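Alpha-1,2-Mannosidase (Trichoderma reesei, PDB 1HCU) probably trims alpha-1,2-linked mannose residues from high-mannose N-glycans as a calcium-dependent glycosyl hydrolase of family 47. Local coordinates at residues 16-27 against 453-462; 397-405 against 464-475. All coordinates share one frame; numbering follows the deposited sequence.

Contact 1: 16-27 against 453-462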
loop_
_atom_site.group_PDB
_atom_site.type_symbol
_atom_site.label_atom_id
_atom_site.label_comp_id
_atom_site.label_asym_id
_atom_site.label_seq_id
_atom_site.Cartn_x
_atom_site.Cartn_y
_atom_site.Cartn_z
ATOM N N ALA A 16 -13.354 17.069 -3.966
ATOM C CA ALA A 16 -11.919 17.058 -4.245
ATOM C C ALA A 16 -11.207 18.197 -3.522
ATOM O O ALA A 16 -10.101 18.019 -3.009
ATOM C CB ALA A 16 -11.673 17.160 -5.761
ATOM N N ALA A 17 -11.843 19.366 -3.488
ATOM C CA ALA A 17 -11.272 20.529 -2.822
ATOM C C ALA A 17 -11.080 20.247 -1.336
ATOM O O ALA A 17 -10.060 20.639 -0.759
ATOM C CB ALA A 17 -12.180 21.756 -3.018
ATOM N N ALA A 18 -12.046 19.563 -0.717
ATOM C CA ALA A 18 -11.940 19.242 0.705
ATOM C C ALA A 18 -10.707 18.378 0.990
ATOM O O ALA A 18 -9.966 18.632 1.948
ATOM C CB ALA A 18 -13.200 18.534 1.187
ATOM N N VAL A 19 -10.480 17.367 0.154
ATOM C CA VAL A 19 -9.329 16.483 0.331
ATOM C C VAL A 19 -8.042 17.284 0.126
ATOM O O VAL A 19 -7.072 17.141 0.872
ATOM C CB VAL A 19 -9.376 15.309 -0.672
ATOM C CG1 VAL A 19 -8.183 14.383 -0.460
ATOM C CG2 VAL A 19 -10.678 14.548 -0.499
ATOM N N LYS A 20 -8.051 18.143 -0.886
ATOM C CA LYS A 20 -6.898 18.977 -1.173
ATOM C C LYS A 20 -6.631 19.880 0.039
ATOM O O LYS A 20 -5.480 20.114 0.409
ATOM C CB LYS A 20 -7.161 19.796 -2.435
ATOM C CG LYS A 20 -5.963 20.578 -2.910
ATOM C CD LYS A 20 -6.214 21.231 -4.260
ATOM C CE LYS A 20 -4.992 22.032 -4.669
ATOM N NZ LYS A 20 -5.134 22.657 -6.002
ATOM N N ALA A 21 -7.700 20.356 0.675
ATOM C CA ALA A 21 -7.576 21.210 1.854
ATOM C C ALA A 21 -6.972 20.441 3.039
ATOM O O ALA A 21 -6.175 20.998 3.801
ATOM C CB ALA A 21 -8.952 21.784 2.235
ATOM N N ALA A 22 -7.352 19.174 3.200
ATOM C CA ALA A 22 -6.806 18.347 4.282
ATOM C C ALA A 22 -5.318 18.098 4.047
ATOM O O ALA A 22 -4.525 18.037 4.996
ATOM C CB ALA A 22 -7.546 17.014 4.371
ATOM N N PHE A 23 -4.940 17.955 2.780
ATOM C CA PHE A 23 -3.542 17.739 2.437
ATOM C C PHE A 23 -2.755 19.019 2.741
ATOM O O PHE A 23 -1.683 18.962 3.346
ATOM C CB PHE A 23 -3.414 17.347 0.953
ATOM C CG PHE A 23 -1.996 17.109 0.502
ATOM C CD1 PHE A 23 -1.175 18.178 0.143
ATOM C CD2 PHE A 23 -1.474 15.817 0.451
ATOM C CE1 PHE A 23 0.143 17.969 -0.256
ATOM C CE2 PHE A 23 -0.150 15.594 0.053
ATOM C CZ PHE A 23 0.661 16.674 -0.304
ATOM N N GLN A 24 -3.302 20.167 2.340
ATOM C CA GLN A 24 -2.657 21.461 2.573
ATOM C C GLN A 24 -2.331 21.661 4.060
ATOM O O GLN A 24 -1.203 22.008 4.425
ATOM C CB GLN A 24 -3.574 22.597 2.088
ATOM C CG GLN A 24 -2.950 23.990 2.174
ATOM C CD GLN A 24 -1.858 24.207 1.146
ATOM O OE1 GLN A 24 -0.846 24.836 1.430
ATOM N NE2 GLN A 24 -2.064 23.694 -0.057
ATOM N N THR A 25 -3.334 21.429 4.906
ATOM C CA THR A 25 -3.192 21.560 6.353
ATOM C C THR A 25 -2.076 20.633 6.871
ATOM O O THR A 25 -1.141 21.072 7.561
ATOM C CB THR A 25 -4.531 21.211 7.040
ATOM O OG1 THR A 25 -5.543 22.120 6.583
ATOM C CG2 THR A 25 -4.413 21.299 8.544
ATOM N N SER A 26 -2.182 19.354 6.522
ATOM C CA SER A 26 -1.202 18.348 6.913
ATOM C C SER A 26 0.214 18.775 6.494
ATOM O O SER A 26 1.165 18.658 7.272
ATOM C CB SER A 26 -1.561 17.006 6.267
ATOM O OG SER A 26 -2.899 16.643 6.584
ATOM N N TRP A 27 0.348 19.288 5.273
ATOM C CA TRP A 27 1.653 19.730 4.798
ATOM C C TRP A 27 2.210 20.920 5.579
ATOM O O TRP A 27 3.357 20.884 6.024
ATOM C CB TRP A 27 1.611 20.088 3.313
ATOM C CG TRP A 27 2.922 20.653 2.850
ATOM C CD1 TRP A 27 3.223 21.972 2.632
ATOM C CD2 TRP A 27 4.137 19.926 2.650
ATOM N NE1 TRP A 27 4.551 22.105 2.314
ATOM C CE2 TRP A 27 5.137 20.866 2.318
ATOM C CE3 TRP A 27 4.480 18.569 2.723
ATOM C CZ2 TRP A 27 6.461 20.493 2.060
ATOM C CZ3 TRP A 27 5.802 18.198 2.466
ATOM C CH2 TRP A 27 6.772 19.158 2.138
ATOM N N TRP A 453 -0.111 8.812 4.885
ATOM C CA TRP A 453 -1.308 9.642 4.965
ATOM C C TRP A 453 -1.199 10.565 3.745
ATOM O O TRP A 453 -2.163 10.743 3.000
ATOM C CB TRP A 453 -1.302 10.445 6.261
ATOM C CG TRP A 453 -2.323 11.547 6.346
ATOM C CD1 TRP A 453 -2.070 12.872 6.556
ATOM C CD2 TRP A 453 -3.753 11.417 6.294
ATOM N NE1 TRP A 453 -3.249 13.576 6.642
ATOM C CE2 TRP A 453 -4.296 12.708 6.485
ATOM C CE3 TRP A 453 -4.626 10.336 6.109
ATOM C CZ2 TRP A 453 -5.674 12.949 6.498
ATOM C CZ3 TRP A 453 -5.996 10.575 6.120
ATOM C CH2 TRP A 453 -6.507 11.875 6.314
ATOM N N PHE A 454 -0.004 11.115 3.533
ATOM C CA PHE A 454 0.266 11.998 2.402
ATOM C C PHE A 454 0.240 11.276 1.059
ATOM O O PHE A 454 -0.386 11.735 0.103
ATOM C CB PHE A 454 1.650 12.652 2.525
ATOM C CG PHE A 454 1.726 13.741 3.547
ATOM C CD1 PHE A 454 2.439 13.554 4.728
ATOM C CD2 PHE A 454 1.095 14.962 3.328
ATOM C CE1 PHE A 454 2.522 14.563 5.674
ATOM C CE2 PHE A 454 1.171 15.979 4.270
ATOM C CZ PHE A 454 1.884 15.782 5.445
ATOM N N ALA A 455 0.925 10.141 0.994
ATOM C CA ALA A 455 1.031 9.391 -0.248
ATOM C C ALA A 455 -0.173 8.583 -0.695
ATOM O O ALA A 455 -0.457 8.499 -1.890
ATOM C CB ALA A 455 2.248 8.472 -0.178
ATOM N N GLU A 456 -0.887 8.000 0.259
ATOM C CA GLU A 456 -1.997 7.123 -0.087
ATOM C C GLU A 456 -3.422 7.541 0.250
ATOM O O GLU A 456 -4.250 7.719 -0.635
ATOM C CB GLU A 456 -1.737 5.749 0.529
ATOM C CG GLU A 456 -0.388 5.144 0.184
ATOM C CD GLU A 456 -0.319 3.668 0.558
ATOM O OE1 GLU A 456 0.360 3.325 1.552
ATOM O OE2 GLU A 456 -0.958 2.857 -0.142
ATOM N N ALA A 457 -3.722 7.654 1.535
ATOM C CA ALA A 457 -5.066 8.020 1.929
ATOM C C ALA A 457 -5.558 9.271 1.210
ATOM O O ALA A 457 -6.624 9.254 0.602
ATOM C CB ALA A 457 -5.138 8.211 3.429
ATOM N N LEU A 458 -4.778 10.348 1.254
ATOM C CA LEU A 458 -5.191 11.599 0.613
ATOM C C LEU A 458 -5.156 11.535 -0.917
ATOM O O LEU A 458 -5.905 12.240 -1.595
ATOM C CB LEU A 458 -4.331 12.762 1.134
ATOM C CG LEU A 458 -4.568 13.134 2.612
ATOM C CD1 LEU A 458 -3.584 14.225 3.056
ATOM C CD2 LEU A 458 -5.998 13.634 2.787
ATOM N N LYS A 459 -4.294 10.676 -1.452
ATOM C CA LYS A 459 -4.161 10.496 -2.893
ATOM C C LYS A 459 -5.399 9.782 -3.462
ATOM O O LYS A 459 -6.030 10.274 -4.388
ATOM C CB LYS A 459 -2.890 9.683 -3.189
ATOM C CG LYS A 459 -2.731 9.244 -4.640
ATOM C CD LYS A 459 -1.809 10.142 -5.412
ATOM C CE LYS A 459 -0.421 9.532 -5.616
ATOM N NZ LYS A 459 0.392 9.378 -4.374
ATOM N N TYR A 460 -5.751 8.625 -2.911
ATOM C CA TYR A 460 -6.917 7.904 -3.416
ATOM C C TYR A 460 -8.207 8.688 -3.182
ATOM O O TYR A 460 -9.078 8.718 -4.052
ATOM C CB TYR A 460 -7.017 6.507 -2.785
ATOM C CG TYR A 460 -5.935 5.543 -3.251
ATOM C CD1 TYR A 460 -5.796 5.210 -4.603
ATOM C CD2 TYR A 460 -5.033 4.989 -2.342
ATOM C CE1 TYR A 460 -4.778 4.350 -5.032
ATOM C CE2 TYR A 460 -4.019 4.130 -2.760
ATOM C CZ TYR A 460 -3.891 3.815 -4.102
ATOM O OH TYR A 460 -2.870 2.982 -4.514
ATOM N N ALA A 461 -8.324 9.326 -2.015
ATOM C CA ALA A 461 -9.511 10.106 -1.689
ATOM C C ALA A 461 -9.715 11.226 -2.715
ATOM O O ALA A 461 -10.830 11.473 -3.179
ATOM C CB ALA A 461 -9.387 10.695 -0.285
ATOM N N TYR A 462 -8.623 11.885 -3.079
ATOM C CA TYR A 462 -8.669 12.963 -4.047
ATOM C C TYR A 462 -9.025 12.483 -5.459
ATOM O O TYR A 462 -9.923 13.029 -6.104
ATOM C CB TYR A 462 -7.320 13.662 -4.089
ATOM C CG TYR A 462 -7.251 14.742 -5.126
ATOM C CD1 TYR A 462 -7.934 15.940 -4.948
ATOM C CD2 TYR A 462 -6.526 14.561 -6.300
ATOM C CE1 TYR A 462 -7.901 16.931 -5.906
ATOM C CE2 TYR A 462 -6.487 15.551 -7.270
ATOM C CZ TYR A 462 -7.178 16.733 -7.062
ATOM O OH TYR A 462 -7.143 17.727 -8.001
#
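Leu458 of helix 453-462 fits as a knob into a hole formed by Val19, Ala22, Phe23 and Ser26 of helix 16-27, and the tight part of the contact is built round it. Its CD1 meets CD2 of Phe23 at 3.7 Å, while its CD2 touches both Val19 CG1 and Ala22 CB, each at 4.0 Å. The two helices run nearly antiparallel, at 161° with axes 9.2 Å apart; both belong to the (alpha/alpha)7 barrel known for family 47. One turn along, the edge of Phe454 points at the face of Phe23 in an offset edge-to-face pair, planes at 82°, and Phe454 CE2 reaches Ser26 CB at 3.5 Å. With its OG set anti to the carbonyl carbon (chi1 -54°), Ser26 OG accepts a hydrogen bond from Trp453 NE1 at 3.1 Å, almost in the ring plane, and gives its own proton to Ala22 O at 2.7 Å. Without the hydroxyl, as with an alanine here, the Trp453 N-H would probably lose this acceptor and the indole would be freer to turn. The solvent side lies at the partly exposed Tyr462 and Lys20: Tyr462 turns its ring edge to Ala16 O, with CD1 at 3.6 Å, and Lys20 runs off to Met68 O. Helix 408-425 adds Leu418 against Val19 and Ala461. Apolar side chains thus make most of this buried seam, and its one hydrogen bond between the helices passes from Trp453 through a serine hydroxyl that is itself tied to its own helix, so the indole's polar N-H is satisfied within the interface.

Contact 2: 397-405 against 464-475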
loop_
_atom_site.group_PDB
_atom_site.type_symbol
_atom_site.label_atom_id
_atom_site.label_comp_id
_atom_site.label_asym_id
_atom_site.label_seq_id
_atom_site.Cartn_x
_atom_site.Cartn_y
_atom_site.Cartn_z
ATOM N N SER A 397 -9.537 0.579 -2.125
ATOM C CA SER A 397 -10.478 -0.329 -2.760
ATOM C C SER A 397 -11.741 0.362 -3.267
ATOM O O SER A 397 -12.235 0.030 -4.343
ATOM C CB SER A 397 -10.819 -1.484 -1.820
ATOM O OG SER A 397 -9.683 -2.318 -1.669
ATOM N N LEU A 398 -12.251 1.326 -2.506
ATOM C CA LEU A 398 -13.433 2.055 -2.926
ATOM C C LEU A 398 -13.104 2.786 -4.223
ATOM O O LEU A 398 -13.919 2.833 -5.147
ATOM C CB LEU A 398 -13.855 3.057 -1.852
ATOM C CG LEU A 398 -14.384 2.430 -0.557
ATOM C CD1 LEU A 398 -14.517 3.509 0.513
ATOM C CD2 LEU A 398 -15.725 1.752 -0.823
ATOM N N TYR A 399 -11.905 3.350 -4.293
ATOM C CA TYR A 399 -11.486 4.060 -5.489
ATOM C C TYR A 399 -11.553 3.143 -6.714
ATOM O O TYR A 399 -12.171 3.502 -7.719
ATOM C CB TYR A 399 -10.075 4.631 -5.302
ATOM C CG TYR A 399 -9.441 5.127 -6.579
ATOM C CD1 TYR A 399 -8.418 4.403 -7.190
ATOM C CD2 TYR A 399 -9.884 6.294 -7.201
ATOM C CE1 TYR A 399 -7.858 4.823 -8.386
ATOM C CE2 TYR A 399 -9.327 6.723 -8.405
ATOM C CZ TYR A 399 -8.317 5.983 -8.991
ATOM O OH TYR A 399 -7.770 6.378 -10.194
ATOM N N TYR A 400 -10.940 1.960 -6.636
ATOM C CA TYR A 400 -10.978 1.025 -7.763
ATOM C C TYR A 400 -12.412 0.646 -8.135
ATOM O O TYR A 400 -12.743 0.552 -9.328
ATOM C CB TYR A 400 -10.203 -0.259 -7.459
ATOM C CG TYR A 400 -8.703 -0.154 -7.620
ATOM C CD1 TYR A 400 -7.892 0.225 -6.550
ATOM C CD2 TYR A 400 -8.088 -0.458 -8.844
ATOM C CE1 TYR A 400 -6.511 0.297 -6.686
ATOM C CE2 TYR A 400 -6.701 -0.386 -8.993
ATOM C CZ TYR A 400 -5.920 -0.010 -7.904
ATOM O OH TYR A 400 -4.552 0.030 -8.015
ATOM N N ALA A 401 -13.252 0.419 -7.120
ATOM C CA ALA A 401 -14.652 0.051 -7.342
ATOM C C ALA A 401 -15.353 1.108 -8.202
ATOM O O ALA A 401 -16.092 0.774 -9.141
ATOM C CB ALA A 401 -15.375 -0.114 -6.009
ATOM N N TYR A 402 -15.096 2.378 -7.901
ATOM C CA TYR A 402 -15.687 3.474 -8.659
ATOM C C TYR A 402 -15.127 3.539 -10.088
ATOM O O TYR A 402 -15.883 3.671 -11.047
ATOM C CB TYR A 402 -15.455 4.820 -7.945
ATOM C CG TYR A 402 -15.951 5.996 -8.752
ATOM C CD1 TYR A 402 -15.065 6.819 -9.445
ATOM C CD2 TYR A 402 -17.321 6.216 -8.922
ATOM C CE1 TYR A 402 -15.524 7.817 -10.293
ATOM C CE2 TYR A 402 -17.790 7.214 -9.769
ATOM C CZ TYR A 402 -16.888 8.005 -10.456
ATOM O OH TYR A 402 -17.349 8.952 -11.337
ATOM N N ARG A 403 -13.807 3.440 -10.228
ATOM C CA ARG A 403 -13.173 3.492 -11.550
ATOM C C ARG A 403 -13.638 2.382 -12.479
ATOM O O ARG A 403 -13.616 2.549 -13.699
ATOM C CB ARG A 403 -11.643 3.425 -11.433
ATOM C CG ARG A 403 -10.999 4.588 -10.682
ATOM C CD ARG A 403 -11.326 5.929 -11.322
ATOM N NE ARG A 403 -11.131 5.874 -12.764
ATOM C CZ ARG A 403 -11.450 6.853 -13.608
ATOM N NH1 ARG A 403 -11.980 7.982 -13.164
ATOM N NH2 ARG A 403 -11.257 6.685 -14.905
ATOM N N VAL A 404 -14.038 1.243 -11.913
ATOM C CA VAL A 404 -14.503 0.140 -12.750
ATOM C C VAL A 404 -16.013 0.157 -13.004
ATOM O O VAL A 404 -16.459 -0.382 -14.011
ATOM C CB VAL A 404 -14.102 -1.253 -12.167
ATOM C CG1 VAL A 404 -15.045 -1.673 -11.045
ATOM C CG2 VAL A 404 -14.098 -2.288 -13.275
ATOM N N THR A 405 -16.800 0.770 -12.117
ATOM C CA THR A 405 -18.257 0.809 -12.316
ATOM C C THR A 405 -18.812 2.146 -12.815
ATOM O O THR A 405 -19.777 2.181 -13.585
ATOM C CB THR A 405 -19.054 0.491 -11.025
ATOM O OG1 THR A 405 -18.841 1.534 -10.064
ATOM C CG2 THR A 405 -18.645 -0.842 -10.437
ATOM N N ILE A 464 -10.611 9.957 -6.507
ATOM C CA ILE A 464 -11.956 9.461 -6.718
ATOM C C ILE A 464 -12.955 10.612 -6.979
ATOM O O ILE A 464 -14.020 10.389 -7.561
ATOM C CB ILE A 464 -12.401 8.564 -5.531
ATOM C CG1 ILE A 464 -13.584 7.697 -5.966
ATOM C CG2 ILE A 464 -12.725 9.406 -4.315
ATOM C CD1 ILE A 464 -13.952 6.615 -4.969
ATOM N N PHE A 465 -12.592 11.837 -6.586
ATOM C CA PHE A 465 -13.449 13.014 -6.799
ATOM C C PHE A 465 -12.865 13.939 -7.890
ATOM O O PHE A 465 -13.560 14.803 -8.429
ATOM C CB PHE A 465 -13.601 13.823 -5.492
ATOM C CG PHE A 465 -14.132 13.022 -4.316
ATOM C CD1 PHE A 465 -15.372 12.380 -4.388
ATOM C CD2 PHE A 465 -13.396 12.922 -3.131
ATOM C CE1 PHE A 465 -15.867 11.659 -3.304
ATOM C CE2 PHE A 465 -13.883 12.199 -2.041
ATOM C CZ PHE A 465 -15.123 11.565 -2.124
ATOM N N ALA A 466 -11.589 13.736 -8.207
ATOM C CA ALA A 466 -10.866 14.545 -9.189
ATOM C C ALA A 466 -11.238 14.352 -10.656
ATOM O O ALA A 466 -12.002 13.457 -11.014
ATOM C CB ALA A 466 -9.356 14.328 -9.022
ATOM N N GLU A 467 -10.662 15.212 -11.492
ATOM C CA GLU A 467 -10.884 15.198 -12.932
ATOM C C GLU A 467 -10.053 14.088 -13.570
ATOM O O GLU A 467 -9.082 13.610 -12.985
ATOM C CB GLU A 467 -10.466 16.545 -13.538
ATOM C CG GLU A 467 -11.122 17.774 -12.909
ATOM C CD GLU A 467 -12.576 17.960 -13.330
ATOM O OE1 GLU A 467 -12.847 17.984 -14.557
ATOM O OE2 GLU A 467 -13.445 18.089 -12.436
ATOM N N GLU A 468 -10.429 13.692 -14.781
ATOM C CA GLU A 468 -9.710 12.644 -15.497
ATOM C C GLU A 468 -8.252 12.997 -15.795
ATOM O O GLU A 468 -7.900 14.165 -15.925
ATOM C CB GLU A 468 -10.416 12.330 -16.818
ATOM C CG GLU A 468 -11.598 11.401 -16.697
ATOM C CD GLU A 468 -11.226 10.079 -16.033
ATOM O OE1 GLU A 468 -10.158 9.510 -16.370
ATOM O OE2 GLU A 468 -12.011 9.612 -15.177
ATOM N N SER A 469 -7.412 11.970 -15.896
ATOM C CA SER A 469 -5.996 12.124 -16.223
ATOM C C SER A 469 -5.449 10.730 -16.510
ATOM O O SER A 469 -6.167 9.739 -16.377
ATOM C CB SER A 469 -5.215 12.765 -15.070
ATOM O OG SER A 469 -4.825 11.811 -14.099
ATOM N N ASP A 470 -4.185 10.650 -16.901
ATOM C CA ASP A 470 -3.573 9.360 -17.199
ATOM C C ASP A 470 -3.315 8.533 -15.941
ATOM O O ASP A 470 -3.162 7.321 -16.006
ATOM C CB ASP A 470 -2.255 9.562 -17.951
ATOM C CG ASP A 470 -2.466 10.017 -19.377
ATOM O OD1 ASP A 470 -2.888 11.178 -19.587
ATOM O OD2 ASP A 470 -2.221 9.204 -20.291
ATOM N N VAL A 471 -3.256 9.199 -14.799
ATOM C CA VAL A 471 -3.007 8.521 -13.544
ATOM C C VAL A 471 -4.216 7.687 -13.118
ATOM O O VAL A 471 -4.058 6.645 -12.495
ATOM C CB VAL A 471 -2.671 9.543 -12.442
ATOM C CG1 VAL A 471 -2.356 8.828 -11.139
ATOM C CG2 VAL A 471 -1.492 10.389 -12.881
ATOM N N GLN A 472 -5.417 8.148 -13.465
ATOM C CA GLN A 472 -6.651 7.444 -13.118
ATOM C C GLN A 472 -6.668 6.060 -13.776
ATOM O O GLN A 472 -6.268 5.911 -14.931
ATOM C CB GLN A 472 -7.877 8.242 -13.598
ATOM C CG GLN A 472 -8.068 9.640 -12.978
ATOM C CD GLN A 472 -8.819 9.631 -11.647
ATOM O OE1 GLN A 472 -9.124 10.689 -11.091
ATOM N NE2 GLN A 472 -9.122 8.444 -11.138
ATOM N N VAL A 473 -7.130 5.044 -13.055
ATOM C CA VAL A 473 -7.173 3.716 -13.649
ATOM C C VAL A 473 -8.353 3.611 -14.635
ATOM O O VAL A 473 -9.491 3.938 -14.296
ATOM C CB VAL A 473 -7.273 2.613 -12.562
ATOM C CG1 VAL A 473 -6.055 2.670 -11.644
ATOM C CG2 VAL A 473 -8.514 2.799 -11.754
ATOM N N GLN A 474 -8.065 3.181 -15.863
ATOM C CA GLN A 474 -9.088 3.045 -16.897
ATOM C C GLN A 474 -9.741 1.664 -16.868
ATOM O O GLN A 474 -9.063 0.637 -16.975
ATOM C CB GLN A 474 -8.479 3.291 -18.281
ATOM C CG GLN A 474 -7.704 4.600 -18.409
ATOM C CD GLN A 474 -8.539 5.814 -18.064
ATOM O OE1 GLN A 474 -9.633 5.995 -18.587
ATOM N NE2 GLN A 474 -8.019 6.661 -17.181
ATOM N N ALA A 475 -11.065 1.654 -16.731
ATOM C CA ALA A 475 -11.840 0.419 -16.671
ATOM C C ALA A 475 -11.799 -0.386 -17.962
ATOM O O ALA A 475 -11.890 -1.612 -17.938
ATOM C CB ALA A 475 -13.284 0.735 -16.314
HETATM O O HOH W 1 -12.346 3.980 -16.066
#
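The Arg403 guanidinium has Gln472 CB over the centre of one face, and Val473 O and Glu468 OE2 at its edge. The Tyr399 ring is a flat group in turn: Ile464 comes up to its edge, and Arg403 CG lies 3.4 Å above one face of it, off toward the rim. Here helix 393-405, part of the helical barrel of family 47, receives the chain that leaves helix 451-465 and turns back as a loop. Bends at chi2 and chi3 (-58° and -47°) curl the arginine so that NE points to Val473 O, 3.0 Å away, and NH1 to Glu468 OE2 at 2.6 Å. The latter is a salt bridge on the syn lone pair of the carboxylate; NH2 adds weaker bonds to the same two oxygens. Glu468 is exposed, so the ion pair probably lies where solvent can partly screen it. Deeper in, Val473 N donates to Tyr399 OH at 3.2 Å, which gives the loop backbone a second hold on the helix. Ile464 fills the base of the contact, its CD1 against Tyr399 CA and Tyr402 CB, and its carbonyl O accepts a hydrogen bond from Gln411 of helix 408-425. At the far end Ala475 CB packs on Val404, and one water bridges the backbones: it donates to Arg403 O and accepts from Ala475 N at 2.7 Å.

In the fold
Both contacts draw on helix 451-465, contact 1 through its body and contact 2 through its last residues and the loop beyond. They meet where Phe465 CB packs 3.6 Å from Ala16 N and where the Tyr460 ring approaches that of Tyr399. Both are largely buried, their centres about 16 Å from that of the chain, but contact 2 runs out to the surface at Glu468. Contact 1, helix on helix, is mainly apolar and aromatic. Contact 2 sets a loop against helix 393-405, where loop backbone groups not paired within a helix are met by an arginine, a tyrosine hydroxyl and a water. Together they join helix 451-465 to two other helices.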